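Local coordinates for transcriptional regulatory protein (Chlamydia trachomatis, PDB 3Q7R) that binds a recognition element in its own promoter and may act as a global positive regulator of transcription, represented here by its receiver domain, at residues L53-Y58 / F75-L80; Q43-E48 / S59-E64; F26-L31 / R106-A111; V15-E20 / C39-Q44. All coordinates share one frame; numbering follows the deposited sequence.

Interaction 1: residues L53-Y58 / F75-L80; sequences LVVCEY and FVLVLL
L53-E57 and F75-L79 pair residue by residue as neighbouring parallel strands of the five-stranded, 2-1-3-4-5 sheet that forms the middle of this CheY-like receiver domain. Five backbone hydrogen bonds join them. V54, C56 and Y58 donate to the carbonyls of F75, L77 and L79, while L77 and L79 donate to V54 and C56. The bond from V54 N to F75 O, 2.8 Å, is almost straight at 174°. On the face carrying L53, V55 and E57, the CG1 methyl of V55, anti to its backbone N (chi1 177°), sits against the fork of L79, 3.7 Å from CG and 3.8 Å from both CD1 and CD2. A bend at chi2 (-73°) of E57 turns CD toward L79, whose CB lies 3.7 Å from OE1. E57 ends the third strand, where receivers usually carry the phosphoacceptor aspartate. OE1 forms a salt bridge with R101, and OE2 is hydrogen-bonded to S19 OG and H21 ND1. At the C-terminal end Y58 and L80 lie alongside each other, heading in one direction. L80 CD2 makes a CH-pi contact over the Y58 ring, 4.0 Å from its centroid, whereas V78 CG1 approaches the ring edge and lies 3.9 Å from Y58 CB. L91 of helix 85-93 packs on Y58, V78 and L80. The E57 carboxylate thus lies against L79 yet finds polar partners for both oxygens at the strands' C-terminal ends.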
# COMPACT_ATOMS: atom_id res chain seq x y z
N LEU A 53 -10.13 -5.14 -8.63
CA LEU A 53 -9.40 -5.10 -7.35
C LEU A 53 -10.26 -5.85 -6.33
O LEU A 53 -11.46 -5.64 -6.27
CB LEU A 53 -9.21 -3.67 -6.89
CG LEU A 53 -8.67 -3.49 -5.47
CD1 LEU A 53 -7.24 -4.01 -5.38
CD2 LEU A 53 -8.76 -1.98 -5.12
N VAL A 54 -9.65 -6.73 -5.56
CA VAL A 54 -10.32 -7.31 -4.38
C VAL A 54 -9.67 -6.73 -3.14
O VAL A 54 -8.45 -6.77 -3.02
CB VAL A 54 -10.16 -8.84 -4.34
CG1 VAL A 54 -10.86 -9.41 -3.08
CG2 VAL A 54 -10.79 -9.42 -5.64
N VAL A 55 -10.47 -6.15 -2.24
CA VAL A 55 -9.93 -5.56 -0.99
C VAL A 55 -10.33 -6.57 0.06
O VAL A 55 -11.51 -6.83 0.23
CB VAL A 55 -10.59 -4.21 -0.72
CG1 VAL A 55 -10.08 -3.67 0.62
CG2 VAL A 55 -10.22 -3.21 -1.82
N CYS A 56 -9.35 -7.24 0.70
CA CYS A 56 -9.71 -8.36 1.58
C CYS A 56 -9.24 -8.16 3.00
O CYS A 56 -8.07 -7.85 3.20
CB CYS A 56 -9.01 -9.62 1.03
SG CYS A 56 -9.55 -11.16 1.84
N GLU A 57 -10.12 -8.36 3.97
CA GLU A 57 -9.67 -8.36 5.34
C GLU A 57 -8.59 -9.44 5.57
O GLU A 57 -8.72 -10.59 5.10
CB GLU A 57 -10.85 -8.75 6.24
CG GLU A 57 -11.93 -7.69 6.23
CD GLU A 57 -11.55 -6.45 6.99
OE1 GLU A 57 -10.46 -6.37 7.60
OE2 GLU A 57 -12.33 -5.48 6.95
N TYR A 58 -7.55 -9.09 6.32
CA TYR A 58 -6.53 -10.08 6.63
C TYR A 58 -7.16 -11.31 7.31
O TYR A 58 -6.76 -12.46 7.06
CB TYR A 58 -5.45 -9.46 7.50
CG TYR A 58 -4.31 -10.42 7.79
CD1 TYR A 58 -3.37 -10.71 6.79
CD2 TYR A 58 -4.19 -11.02 9.03
CE1 TYR A 58 -2.30 -11.59 7.05
CE2 TYR A 58 -3.12 -11.91 9.30
CZ TYR A 58 -2.19 -12.14 8.28
OH TYR A 58 -1.12 -13.02 8.56
N PHE A 75 -5.98 -7.71 -8.84
CA PHE A 75 -5.12 -7.22 -7.76
C PHE A 75 -5.82 -7.45 -6.42
O PHE A 75 -7.05 -7.55 -6.36
CB PHE A 75 -4.89 -5.72 -7.93
CG PHE A 75 -4.22 -5.36 -9.22
CD1 PHE A 75 -2.87 -5.62 -9.34
CD2 PHE A 75 -4.91 -4.76 -10.26
CE1 PHE A 75 -2.20 -5.30 -10.53
CE2 PHE A 75 -4.24 -4.43 -11.43
CZ PHE A 75 -2.88 -4.71 -11.55
N VAL A 76 -5.02 -7.54 -5.36
CA VAL A 76 -5.58 -7.66 -3.98
C VAL A 76 -4.93 -6.68 -3.02
O VAL A 76 -3.70 -6.61 -2.94
CB VAL A 76 -5.40 -9.09 -3.44
CG1 VAL A 76 -5.93 -9.15 -1.99
CG2 VAL A 76 -6.18 -10.14 -4.31
N LEU A 77 -5.75 -5.88 -2.31
CA LEU A 77 -5.24 -4.99 -1.27
C LEU A 77 -5.77 -5.54 0.03
O LEU A 77 -6.98 -5.84 0.11
CB LEU A 77 -5.83 -3.57 -1.49
CG LEU A 77 -5.59 -2.52 -0.37
CD1 LEU A 77 -4.12 -2.13 -0.32
CD2 LEU A 77 -6.44 -1.27 -0.68
N VAL A 78 -4.91 -5.64 1.04
CA VAL A 78 -5.29 -6.31 2.29
C VAL A 78 -5.54 -5.30 3.41
O VAL A 78 -4.83 -4.30 3.53
CB VAL A 78 -4.18 -7.29 2.68
CG1 VAL A 78 -4.40 -7.82 4.09
CG2 VAL A 78 -4.07 -8.40 1.65
N LEU A 79 -6.58 -5.53 4.22
CA LEU A 79 -6.88 -4.66 5.35
C LEU A 79 -6.52 -5.37 6.64
O LEU A 79 -7.04 -6.45 6.93
CB LEU A 79 -8.36 -4.30 5.41
CG LEU A 79 -8.95 -3.75 4.12
CD1 LEU A 79 -10.45 -3.31 4.41
CD2 LEU A 79 -8.07 -2.58 3.60
N LEU A 80 -5.63 -4.77 7.42
CA LEU A 80 -5.11 -5.41 8.65
C LEU A 80 -5.66 -4.74 9.90
O LEU A 80 -5.70 -3.52 9.97
CB LEU A 80 -3.58 -5.24 8.75
CG LEU A 80 -2.80 -6.39 8.20
CD1 LEU A 80 -1.35 -6.00 7.96
CD2 LEU A 80 -2.82 -7.55 9.23

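Interaction 2: residues Q43-E48 / S59-E64; sequences QQYKQE and SLLPRE
The carbonyl oxygen L60 O accepts a hydrogen bond from a water 2.7 Å away, and the same water takes the backbone N-H of Y45, with 2.8 Å from its oxygen to Y45 N. No direct hydrogen bond crosses between 43-48 and 59-64, so this water is the polar link. Beside it L60 O also lies 3.4 Å from Y45 CB. The Y45 side chain, with CG anti to the backbone N (chi1 175°), carries most of the apolar contact: P62 CD approaches its CB to 3.7 Å, and the two side chains cross at about a right angle. L61 CD1 makes a looser contact with Y45 CD1 at 4.3 Å. Both segments leave the C-terminal ends of sheet strands, 37-42 and 51-57, and the connection from the first of these to the second is made without a helix, where receiver domains generally have one. Y45 therefore reaches the sheet itself, packing on C56 and V76, while L61 packs on C56 and V78. Farther out, the two methyls of L60, CD1 and CD2, straddle Q43 O, each 3.8 Å from it, and L60 also touches V18. At the far end of the tyrosine, Q47 NE2 gives a weak, bent hydrogen bond to Y45 OH of 3.0 Å (133°), and Q47 OE1 accepts the backbone N-H of S74.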
# COMPACT_ATOMS: atom_id res chain seq x y z
N GLN A 43 -18.33 -12.24 1.94
CA GLN A 43 -17.79 -12.59 3.24
C GLN A 43 -16.75 -13.68 3.23
O GLN A 43 -16.39 -14.17 4.28
CB GLN A 43 -18.95 -12.94 4.22
CG GLN A 43 -19.64 -11.69 4.73
CD GLN A 43 -20.47 -11.01 3.70
OE1 GLN A 43 -21.43 -11.60 3.15
NE2 GLN A 43 -20.20 -9.71 3.48
N GLN A 44 -16.31 -14.12 2.05
CA GLN A 44 -15.23 -15.10 2.00
C GLN A 44 -14.34 -14.78 0.81
O GLN A 44 -14.79 -14.20 -0.17
CB GLN A 44 -15.75 -16.55 1.89
CG GLN A 44 -16.30 -17.02 0.53
CD GLN A 44 -17.77 -16.61 0.23
OE1 GLN A 44 -18.55 -16.35 1.14
NE2 GLN A 44 -18.14 -16.57 -1.07
N TYR A 45 -13.06 -15.08 0.94
CA TYR A 45 -12.13 -14.66 -0.13
C TYR A 45 -12.51 -15.34 -1.47
O TYR A 45 -12.74 -16.56 -1.53
CB TYR A 45 -10.67 -15.02 0.23
CG TYR A 45 -9.76 -14.69 -0.91
CD1 TYR A 45 -9.41 -13.37 -1.17
CD2 TYR A 45 -9.34 -15.67 -1.81
CE1 TYR A 45 -8.64 -12.99 -2.26
CE2 TYR A 45 -8.60 -15.31 -2.90
CZ TYR A 45 -8.22 -13.98 -3.13
OH TYR A 45 -7.47 -13.62 -4.26
N LYS A 46 -12.54 -14.52 -2.49
CA LYS A 46 -12.66 -15.00 -3.88
C LYS A 46 -12.25 -13.88 -4.80
O LYS A 46 -11.92 -12.76 -4.36
CB LYS A 46 -14.10 -15.43 -4.15
CG LYS A 46 -15.03 -14.23 -4.04
CD LYS A 46 -16.57 -14.51 -4.28
CE LYS A 46 -16.91 -15.15 -5.52
NZ LYS A 46 -18.42 -15.10 -5.69
N GLN A 47 -12.22 -14.18 -6.09
CA GLN A 47 -12.24 -13.14 -7.10
C GLN A 47 -13.47 -13.38 -7.98
O GLN A 47 -14.17 -14.40 -7.83
CB GLN A 47 -10.96 -13.11 -7.96
CG GLN A 47 -9.72 -13.14 -7.07
CD GLN A 47 -8.46 -12.90 -7.81
OE1 GLN A 47 -8.38 -13.16 -9.02
NE2 GLN A 47 -7.41 -12.52 -7.08
N GLU A 48 -13.79 -12.39 -8.80
CA GLU A 48 -14.88 -12.49 -9.77
C GLU A 48 -14.32 -12.07 -11.12
O GLU A 48 -13.31 -11.37 -11.17
CB GLU A 48 -16.08 -11.61 -9.35
CG GLU A 48 -16.80 -12.21 -8.18
CD GLU A 48 -17.95 -11.41 -7.63
OE1 GLU A 48 -18.14 -10.27 -8.07
OE2 GLU A 48 -18.67 -11.95 -6.75
N SER A 59 -8.13 -11.10 8.20
CA SER A 59 -8.79 -12.23 8.81
C SER A 59 -9.52 -13.16 7.85
O SER A 59 -9.92 -14.27 8.28
CB SER A 59 -9.76 -11.81 9.91
OG SER A 59 -9.08 -11.17 11.02
N LEU A 60 -9.72 -12.73 6.60
CA LEU A 60 -10.41 -13.54 5.60
C LEU A 60 -9.43 -13.97 4.50
O LEU A 60 -9.84 -14.65 3.54
CB LEU A 60 -11.59 -12.83 5.01
CG LEU A 60 -12.70 -12.57 6.03
CD1 LEU A 60 -13.79 -11.60 5.47
CD2 LEU A 60 -13.27 -13.93 6.46
N LEU A 61 -8.16 -13.60 4.65
CA LEU A 61 -7.17 -13.86 3.56
C LEU A 61 -6.48 -15.21 3.83
O LEU A 61 -5.77 -15.38 4.82
CB LEU A 61 -6.10 -12.80 3.57
CG LEU A 61 -5.17 -12.93 2.34
CD1 LEU A 61 -5.78 -12.49 1.02
CD2 LEU A 61 -3.93 -12.05 2.65
N PRO A 62 -6.74 -16.21 3.00
CA PRO A 62 -6.01 -17.48 3.26
C PRO A 62 -4.49 -17.29 3.31
O PRO A 62 -3.89 -16.54 2.54
CB PRO A 62 -6.31 -18.32 1.99
CG PRO A 62 -7.63 -17.75 1.50
CD PRO A 62 -7.51 -16.26 1.76
N ARG A 63 -3.86 -18.00 4.24
CA ARG A 63 -2.44 -17.74 4.48
C ARG A 63 -1.55 -18.32 3.40
O ARG A 63 -0.40 -17.90 3.33
CB ARG A 63 -2.04 -18.37 5.80
CG ARG A 63 -2.42 -17.49 7.01
CD ARG A 63 -1.34 -16.35 7.14
NE ARG A 63 -0.12 -17.00 7.64
CZ ARG A 63 0.07 -17.29 8.92
NH1 ARG A 63 -0.86 -16.97 9.83
NH2 ARG A 63 1.19 -17.92 9.31
N GLU A 64 -2.09 -19.25 2.61
CA GLU A 64 -1.27 -19.97 1.61
C GLU A 64 -1.16 -19.13 0.30
O GLU A 64 -0.23 -19.28 -0.47
CB GLU A 64 -1.88 -21.36 1.34
CG GLU A 64 -2.09 -22.18 2.62
CD GLU A 64 -3.35 -21.79 3.42
OE1 GLU A 64 -4.23 -21.04 2.90
OE2 GLU A 64 -3.45 -22.25 4.60
O HOH W 1 -12.17 -16.09 3.42

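Interaction 3: residues F26-L31 / R106-A111; sequences FQTKEL and RILKSA
T28 and L108 meet with their side chains crossing at about a right angle. T28 OG1 comes 3.6 Å from L108 CD2, and the threonine methyl CG2 rests against the backbone of the next residue, 3.8 Å from K109 N. One turn on, L31 takes up the rest of the contact. Its CD1 reaches the backbone of the second helix, 3.9 Å from R106 N, and touches the aliphatic R106 CG at 4.1 Å, while L31 CB lies 3.9 Å from K109 CG. K109 is bent at chi2 (-96°), which turns CD out of an extended course, and its CE passes 3.6 Å from L31 O. No hydrogen bond crosses between the segments. The T28 hydroxyl is instead bonded to L24 O one turn earlier in its own helix, which holds OG1 and leaves methyl and hydroxyl side by side against L108. The short helical segments cross at 52°, with axes 8.7 Å apart at their closest. The same R106 carries its guanidinium to a salt bridge with E86 of the second subunit; S110 and A111 also meet that subunit. As in the receiver fold generally, the first and last helices share one face of the sheet; the last also meets helix 85-93 and strand 97-100 of the second subunit, consistent with the face of two helices and a strand used by OmpR/PhoB receivers, though this protein's interface interactions are distinctive in that subfamily.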
# COMPACT_ATOMS: atom_id res chain seq x y z
N PHE A 26 -20.77 0.19 2.98
CA PHE A 26 -21.82 1.10 2.49
C PHE A 26 -21.29 2.55 2.49
O PHE A 26 -21.53 3.29 1.54
CB PHE A 26 -23.10 0.94 3.32
CG PHE A 26 -23.84 -0.34 3.04
CD1 PHE A 26 -24.24 -0.64 1.74
CD2 PHE A 26 -24.10 -1.25 4.05
CE1 PHE A 26 -24.90 -1.83 1.46
CE2 PHE A 26 -24.77 -2.45 3.77
CZ PHE A 26 -25.15 -2.73 2.49
N GLN A 27 -20.51 2.92 3.51
CA GLN A 27 -20.01 4.29 3.61
C GLN A 27 -18.94 4.58 2.56
O GLN A 27 -18.89 5.69 2.02
CB GLN A 27 -19.49 4.58 5.01
CG GLN A 27 -20.68 4.60 5.98
CD GLN A 27 -20.27 4.87 7.39
OE1 GLN A 27 -19.32 5.60 7.63
NE2 GLN A 27 -21.00 4.29 8.33
N THR A 28 -18.09 3.58 2.27
CA THR A 28 -17.08 3.77 1.25
C THR A 28 -17.74 3.84 -0.12
O THR A 28 -17.38 4.66 -0.93
CB THR A 28 -16.04 2.64 1.29
OG1 THR A 28 -15.38 2.66 2.56
CG2 THR A 28 -14.99 2.88 0.19
N LYS A 29 -18.70 2.97 -0.37
CA LYS A 29 -19.34 2.92 -1.69
C LYS A 29 -19.98 4.28 -2.02
O LYS A 29 -19.85 4.79 -3.16
CB LYS A 29 -20.34 1.77 -1.68
CG LYS A 29 -21.25 1.61 -2.86
CD LYS A 29 -22.11 0.37 -2.56
CE LYS A 29 -22.80 -0.13 -3.81
NZ LYS A 29 -23.93 0.73 -4.16
N GLU A 30 -20.62 4.93 -1.04
CA GLU A 30 -21.26 6.21 -1.29
C GLU A 30 -20.28 7.35 -1.56
O GLU A 30 -20.66 8.37 -2.11
CB GLU A 30 -22.22 6.57 -0.15
CG GLU A 30 -21.65 6.65 1.25
CD GLU A 30 -22.74 6.80 2.30
OE1 GLU A 30 -23.92 6.52 1.96
OE2 GLU A 30 -22.44 7.20 3.45
N LEU A 31 -19.01 7.18 -1.19
CA LEU A 31 -18.01 8.20 -1.50
C LEU A 31 -17.38 8.03 -2.87
O LEU A 31 -16.72 8.96 -3.35
CB LEU A 31 -16.90 8.19 -0.43
CG LEU A 31 -17.38 8.50 1.00
CD1 LEU A 31 -16.26 8.32 2.01
CD2 LEU A 31 -17.94 9.93 1.07
N ARG A 106 -13.24 7.41 4.23
CA ARG A 106 -12.47 8.36 3.42
C ARG A 106 -11.10 7.77 3.03
O ARG A 106 -10.64 7.95 1.92
CB ARG A 106 -12.30 9.70 4.19
CG ARG A 106 -13.57 10.52 4.19
CD ARG A 106 -13.43 11.75 5.09
NE ARG A 106 -12.52 12.72 4.48
CZ ARG A 106 -11.64 13.45 5.15
NH1 ARG A 106 -11.53 13.32 6.46
NH2 ARG A 106 -10.86 14.29 4.50
N ILE A 107 -10.45 7.05 3.93
CA ILE A 107 -9.15 6.45 3.60
C ILE A 107 -9.34 5.36 2.58
O ILE A 107 -8.57 5.27 1.63
CB ILE A 107 -8.51 5.91 4.84
CG1 ILE A 107 -8.09 7.11 5.70
CG2 ILE A 107 -7.31 4.99 4.49
CD1 ILE A 107 -7.54 6.74 7.05
N LEU A 108 -10.32 4.48 2.80
CA LEU A 108 -10.46 3.35 1.88
C LEU A 108 -10.83 3.86 0.48
O LEU A 108 -10.32 3.36 -0.54
CB LEU A 108 -11.49 2.35 2.42
CG LEU A 108 -11.69 1.14 1.52
CD1 LEU A 108 -10.36 0.31 1.31
CD2 LEU A 108 -12.76 0.22 2.08
N LYS A 109 -11.72 4.87 0.40
CA LYS A 109 -12.05 5.44 -0.90
C LYS A 109 -10.80 5.97 -1.61
O LYS A 109 -10.61 5.74 -2.81
CB LYS A 109 -13.05 6.61 -0.70
CG LYS A 109 -13.43 7.35 -2.01
CD LYS A 109 -12.57 8.60 -2.19
CE LYS A 109 -13.21 9.60 -3.18
NZ LYS A 109 -12.24 10.68 -3.54
N SER A 110 -9.95 6.68 -0.87
CA SER A 110 -8.75 7.25 -1.47
C SER A 110 -7.76 6.17 -1.89
O SER A 110 -7.08 6.30 -2.91
CB SER A 110 -8.09 8.28 -0.54
OG SER A 110 -8.93 9.43 -0.40
N ALA A 111 -7.67 5.12 -1.08
CA ALA A 111 -6.74 4.05 -1.37
C ALA A 111 -7.17 3.27 -2.60
O ALA A 111 -6.33 2.89 -3.40
CB ALA A 111 -6.64 3.11 -0.16

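Interaction 4: residues V15-E20 / C39-Q44; sequences VLLVSE and CTIGQQ
L16 and T40 cross obliquely where the strands of a beta-alpha-beta unit, 13-18 and 37-42 with helix 22-31 between them, run parallel at the edge of the receiver sheet. T40 OG1 sits between its own backbone N and carbonyl carbon (chi1 62°), where it lies 3.5 Å from L16 CD1 while bonding to H14 NE2. Backbone hydrogen bonds alternate in direction, from T40 N to V15 O and from L17 N to T40 O, then from G42 N to L17 O and from S19 N to G42 O. On the face carrying V15, L17 and I41, the last has CG1 anti to its backbone N (chi1 -166°) and follows the oxygens of the neighbouring strand: CG1 is 3.4 Å from L17 O and CD1 3.5 Å from S19 O. I41 also packs on W22 and F25 of helix 22-31. V18 CG1 reaches past the strand end to Q44 C at 3.5 Å. S19 OG also bonds to H21 N. E20 CG touches Q43 CG at 3.8 Å. Q43 NE2 donates to S19 O, 3.1 Å and nearly straight at 170°, with the oxygen close to the amide plane.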
# COMPACT_ATOMS: atom_id res chain seq x y z
N VAL A 15 -14.77 -3.21 -7.89
CA VAL A 15 -14.04 -3.50 -6.65
C VAL A 15 -14.86 -4.46 -5.80
O VAL A 15 -16.04 -4.17 -5.54
CB VAL A 15 -13.83 -2.21 -5.86
CG1 VAL A 15 -13.05 -2.52 -4.59
CG2 VAL A 15 -13.09 -1.16 -6.76
N LEU A 16 -14.28 -5.59 -5.38
CA LEU A 16 -14.99 -6.52 -4.49
C LEU A 16 -14.35 -6.40 -3.11
O LEU A 16 -13.16 -6.60 -2.99
CB LEU A 16 -14.83 -7.96 -5.00
CG LEU A 16 -15.29 -9.04 -3.98
CD1 LEU A 16 -16.78 -8.98 -3.68
CD2 LEU A 16 -14.87 -10.49 -4.44
N LEU A 17 -15.13 -6.02 -2.09
CA LEU A 17 -14.67 -5.97 -0.71
C LEU A 17 -15.05 -7.27 -0.05
O LEU A 17 -16.24 -7.62 -0.02
CB LEU A 17 -15.34 -4.81 0.02
CG LEU A 17 -15.02 -4.69 1.51
CD1 LEU A 17 -13.53 -4.25 1.72
CD2 LEU A 17 -15.96 -3.63 2.16
N VAL A 18 -14.05 -7.98 0.48
CA VAL A 18 -14.25 -9.20 1.23
C VAL A 18 -14.10 -8.81 2.71
O VAL A 18 -12.99 -8.67 3.21
CB VAL A 18 -13.24 -10.24 0.83
CG1 VAL A 18 -13.41 -11.49 1.75
CG2 VAL A 18 -13.47 -10.63 -0.68
N SER A 19 -15.24 -8.61 3.36
CA SER A 19 -15.29 -8.12 4.72
C SER A 19 -16.67 -8.33 5.29
O SER A 19 -17.66 -8.32 4.58
CB SER A 19 -14.96 -6.63 4.71
OG SER A 19 -14.89 -6.10 6.04
N GLU A 20 -16.72 -8.43 6.62
CA GLU A 20 -17.98 -8.33 7.39
C GLU A 20 -18.28 -6.93 7.90
O GLU A 20 -19.30 -6.72 8.56
CB GLU A 20 -18.00 -9.31 8.56
CG GLU A 20 -17.94 -10.80 8.06
CD GLU A 20 -18.11 -11.82 9.18
OE1 GLU A 20 -18.12 -11.43 10.38
OE2 GLU A 20 -18.19 -13.03 8.87
N CYS A 39 -18.85 -1.11 -6.55
CA CYS A 39 -18.41 -1.89 -5.40
C CYS A 39 -19.42 -2.95 -5.04
O CYS A 39 -20.64 -2.71 -5.08
CB CYS A 39 -18.20 -0.98 -4.19
SG CYS A 39 -17.05 0.33 -4.49
N THR A 40 -18.92 -4.12 -4.64
CA THR A 40 -19.79 -5.15 -4.10
C THR A 40 -19.05 -5.77 -2.93
O THR A 40 -17.86 -5.48 -2.74
CB THR A 40 -20.09 -6.23 -5.14
OG1 THR A 40 -18.87 -6.89 -5.53
CG2 THR A 40 -20.80 -5.59 -6.38
N ILE A 41 -19.77 -6.58 -2.15
CA ILE A 41 -19.26 -7.13 -0.91
C ILE A 41 -19.47 -8.64 -0.83
O ILE A 41 -20.48 -9.19 -1.30
CB ILE A 41 -19.88 -6.40 0.30
CG1 ILE A 41 -19.11 -6.73 1.61
CG2 ILE A 41 -21.39 -6.73 0.42
CD1 ILE A 41 -19.66 -6.03 2.87
N GLY A 42 -18.52 -9.35 -0.22
CA GLY A 42 -18.70 -10.76 0.02
C GLY A 42 -18.03 -11.09 1.36
O GLY A 42 -17.27 -10.25 1.82
N GLN A 43 -18.33 -12.24 1.94
CA GLN A 43 -17.79 -12.59 3.24
C GLN A 43 -16.75 -13.68 3.23
O GLN A 43 -16.39 -14.17 4.28
CB GLN A 43 -18.95 -12.94 4.22
CG GLN A 43 -19.64 -11.69 4.73
CD GLN A 43 -20.47 -11.01 3.70
OE1 GLN A 43 -21.43 -11.60 3.15
NE2 GLN A 43 -20.20 -9.71 3.48
N GLN A 44 -16.31 -14.12 2.05
CA GLN A 44 -15.23 -15.10 2.00
C GLN A 44 -14.34 -14.78 0.81
O GLN A 44 -14.79 -14.20 -0.17
CB GLN A 44 -15.75 -16.55 1.89
CG GLN A 44 -16.30 -17.02 0.53
CD GLN A 44 -17.77 -16.61 0.23
OE1 GLN A 44 -18.55 -16.35 1.14
NE2 GLN A 44 -18.14 -16.57 -1.07

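Interactions 1 and 4 belong to one sheet. With 51-57 and 75-80 as inner strands, interaction 1 is buried, while interaction 4 includes the outermost strand 37-42 and is partly buried; both rest on backbone hydrogen bonds. E57 and S19 connect the two contacts in the polar cluster at the strand ends. Interaction 2 is a surface contact of loops at the C-terminal ends of strands, bridged by water, and it touches both strand pairs, sharing Q43 and Q44 with interaction 4. Interaction 3, partly buried and built from apolar and aliphatic groups, packs two helices; its centre is about 20 Å from the centre of interaction 2, on the opposite side of the chain's centre.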